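Local structure of uncharacterized protein Atu2129 (Agrobacterium tumefaciens, 3DNH) at residues Arg40-Ala45 and Val91-Phe96. The protein is of unknown function but has a CREG-like beta-barrel and belongs to a family related to pyridoxamine 5'-phosphate oxidases, whose relatives commonly bind FMN. Residues are numbered along the deposited sequence; the frame is centred on the assembly and turned at random.
Sequences RTAALA and VTLAPF
With CG anti to the carbonyl carbon (chi1 -74°) and the ring turned by chi2 of -67°, F96 brings its CD2-CE2 edge to T41 O, while in V91 the same first torsion (chi1 -59°) sets CG1 beside CD2 of L44. CE2 meets T41 O in plane at 3.4 Å, and A94 CB lies over the centre of one face. V91 CG1 and L44 CD2 touch at 4.1 Å, on the sheet face where A42 CB also rests on L93 CD1, 3.9 Å away. A43 and T92 form an antiparallel hydrogen-bonded pair: A43 N to T92 O and T92 N to A43 O are each 3.0 Å. T92 O and A43 O also receive CA-H...O contacts, from A42 CA and V91 CA respectively. Where the strands part, one water accepts from T41 N and donates to A94 O at 2.7 Å. On the face of A43 and T92, T92 OG1 hydrogen-bonds to OG1 of T56 of the second subunit, A43 packs on A43 of that subunit, and the two F96 rings meet across the dimer. This pairing of strands 41-47 and 88-93, first and last in the sheet order, closes the six-stranded antiparallel barrel, consistent with the split-barrel fold of FMN-binding relatives.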
ATOM      1  N   ARG A  40      -6.456  -0.112  -7.210  1.00 39.77           N
ATOM      2  CA  ARG A  40      -6.117  -1.544  -7.418  1.00 41.34           C
ATOM      3  C   ARG A  40      -5.558  -2.216  -6.167  1.00 42.43           C
ATOM      4  O   ARG A  40      -5.990  -3.295  -5.788  1.00 42.17           O
ATOM      5  CB  ARG A  40      -5.110  -1.775  -8.573  1.00 41.21           C
ATOM      6  CG  ARG A  40      -5.751  -2.003  -9.971  1.00 42.35           C
ATOM      7  CD  ARG A  40      -4.650  -2.429 -11.084  1.00 44.16           C
ATOM      8  NE  ARG A  40      -5.266  -3.142 -12.207  1.00 48.27           N
ATOM      9  CZ  ARG A  40      -5.578  -2.583 -13.368  1.00 48.91           C
ATOM     10  NH1 ARG A  40      -6.133  -3.312 -14.331  1.00 48.62           N
ATOM     11  NH2 ARG A  40      -5.289  -1.299 -13.597  1.00 51.54           N
ATOM     12  N   THR A  41      -4.577  -1.581  -5.537  1.00 43.04           N
ATOM     13  CA  THR A  41      -3.885  -2.195  -4.422  1.00 43.56           C
ATOM     14  C   THR A  41      -4.400  -1.649  -3.100  1.00 43.75           C
ATOM     15  O   THR A  41      -4.715  -0.463  -2.988  1.00 43.67           O
ATOM     16  CB  THR A  41      -2.363  -2.029  -4.535  1.00 43.91           C
ATOM     17  OG1 THR A  41      -1.937  -2.521  -5.813  1.00 45.50           O
ATOM     18  CG2 THR A  41      -1.645  -2.848  -3.458  1.00 44.70           C
ATOM     19  N   ALA A  42      -4.541  -2.560  -2.139  1.00 41.52           N
ATOM     20  CA  ALA A  42      -5.021  -2.279  -0.807  1.00 40.98           C
ATOM     21  C   ALA A  42      -4.072  -2.873   0.248  1.00 40.63           C
ATOM     22  O   ALA A  42      -3.560  -3.959   0.072  1.00 40.12           O
ATOM     23  CB  ALA A  42      -6.398  -2.900  -0.631  1.00 41.19           C
ATOM     24  N   ALA A  43      -3.831  -2.122   1.313  1.00 39.80           N
ATOM     25  CA  ALA A  43      -3.289  -2.656   2.528  1.00 38.78           C
ATOM     26  C   ALA A  43      -4.420  -3.417   3.225  1.00 39.25           C
ATOM     27  O   ALA A  43      -5.577  -3.000   3.215  1.00 38.98           O
ATOM     28  CB  ALA A  43      -2.792  -1.504   3.398  1.00 39.12           C
ATOM     29  N   LEU A  44      -4.094  -4.571   3.802  1.00 38.68           N
ATOM     30  CA  LEU A  44      -5.066  -5.419   4.464  1.00 39.79           C
ATOM     31  C   LEU A  44      -4.437  -5.752   5.802  1.00 39.98           C
ATOM     32  O   LEU A  44      -3.296  -6.278   5.841  1.00 38.61           O
ATOM     33  CB  LEU A  44      -5.191  -6.753   3.704  1.00 40.02           C
ATOM     34  CG  LEU A  44      -6.418  -7.672   3.848  1.00 43.63           C
ATOM     35  CD1 LEU A  44      -6.044  -9.174   3.747  1.00 42.40           C
ATOM     36  CD2 LEU A  44      -7.352  -7.392   5.030  1.00 39.93           C
ATOM     37  N   ALA A  45      -5.186  -5.483   6.861  1.00 38.14           N
ATOM     38  CA  ALA A  45      -4.799  -5.832   8.206  1.00 38.67           C
ATOM     39  C   ALA A  45      -5.755  -6.862   8.801  1.00 39.37           C
ATOM     40  O   ALA A  45      -6.987  -6.793   8.648  1.00 40.23           O
ATOM     41  CB  ALA A  45      -4.716  -4.577   9.098  1.00 38.06           C
ATOM     42  N   VAL A  91      -8.871  -2.289   5.697  1.00 38.48           N
ATOM     43  CA  VAL A  91      -8.161  -2.096   4.413  1.00 38.88           C
ATOM     44  C   VAL A  91      -7.925  -0.620   4.179  1.00 38.06           C
ATOM     45  O   VAL A  91      -8.724   0.203   4.629  1.00 36.88           O
ATOM     46  CB  VAL A  91      -8.925  -2.689   3.179  1.00 40.20           C
ATOM     47  CG1 VAL A  91      -9.150  -4.156   3.341  1.00 38.37           C
ATOM     48  CG2 VAL A  91     -10.286  -1.988   2.984  1.00 40.61           C
ATOM     49  N   THR A  92      -6.807  -0.291   3.543  1.00 37.53           N
ATOM     50  CA  THR A  92      -6.590   1.074   3.100  1.00 37.70           C
ATOM     51  C   THR A  92      -6.394   1.030   1.611  1.00 37.66           C
ATOM     52  O   THR A  92      -5.534   0.328   1.106  1.00 38.80           O
ATOM     53  CB  THR A  92      -5.444   1.788   3.813  1.00 35.79           C
ATOM     54  OG1 THR A  92      -5.750   1.830   5.215  1.00 36.06           O
ATOM     55  CG2 THR A  92      -5.244   3.272   3.278  1.00 37.44           C
ATOM     56  N   LEU A  93      -7.249   1.782   0.931  1.00 38.53           N
ATOM     57  CA  LEU A  93      -7.178   1.951  -0.488  1.00 39.28           C
ATOM     58  C   LEU A  93      -6.580   3.308  -0.819  1.00 40.62           C
ATOM     59  O   LEU A  93      -6.919   4.323  -0.191  1.00 40.09           O
ATOM     60  CB  LEU A  93      -8.570   1.805  -1.066  1.00 40.01           C
ATOM     61  CG  LEU A  93      -9.072   0.377  -1.264  1.00 38.97           C
ATOM     62  CD1 LEU A  93      -9.236  -0.354   0.067  1.00 43.01           C
ATOM     63  CD2 LEU A  93     -10.454   0.454  -1.966  1.00 40.75           C
ATOM     64  N   ALA A  94      -5.681   3.340  -1.805  1.00 41.61           N
ATOM     65  CA  ALA A  94      -5.128   4.612  -2.250  1.00 43.96           C
ATOM     66  C   ALA A  94      -4.723   4.519  -3.724  1.00 46.03           C
ATOM     67  O   ALA A  94      -4.428   3.405  -4.183  1.00 47.72           O
ATOM     68  CB  ALA A  94      -3.950   5.002  -1.386  1.00 42.95           C
ATOM     69  N   PRO A  95      -4.720   5.656  -4.474  1.00 47.15           N
ATOM     70  CA  PRO A  95      -4.109   5.647  -5.823  1.00 47.61           C
ATOM     71  C   PRO A  95      -2.574   5.529  -5.671  1.00 47.80           C
ATOM     72  O   PRO A  95      -1.852   6.494  -5.946  1.00 47.05           O
ATOM     73  CB  PRO A  95      -4.497   7.021  -6.405  1.00 47.22           C
ATOM     74  CG  PRO A  95      -4.651   7.915  -5.186  1.00 47.42           C
ATOM     75  CD  PRO A  95      -5.271   6.999  -4.141  1.00 47.69           C
ATOM     76  N   PHE A  96      -2.102   4.370  -5.188  1.00 47.53           N
ATOM     77  CA  PHE A  96      -0.679   4.192  -4.861  1.00 48.62           C
ATOM     78  C   PHE A  96       0.272   4.400  -6.044  1.00 50.08           C
ATOM     79  O   PHE A  96       1.417   4.850  -5.863  1.00 51.13           O
ATOM     80  CB  PHE A  96      -0.429   2.802  -4.317  1.00 48.35           C
ATOM     81  CG  PHE A  96      -0.914   2.604  -2.945  1.00 48.23           C
ATOM     82  CD1 PHE A  96      -0.329   3.268  -1.893  1.00 47.44           C
ATOM     83  CD2 PHE A  96      -1.973   1.728  -2.693  1.00 46.55           C
ATOM     84  CE1 PHE A  96      -0.804   3.062  -0.593  1.00 49.24           C
ATOM     85  CE2 PHE A  96      -2.435   1.507  -1.409  1.00 47.35           C
ATOM     86  CZ  PHE A  96      -1.859   2.168  -0.360  1.00 48.46           C
TER
HETATM   87  O   HOH W   1      -3.917   1.290  -5.859  1.00 34.63           O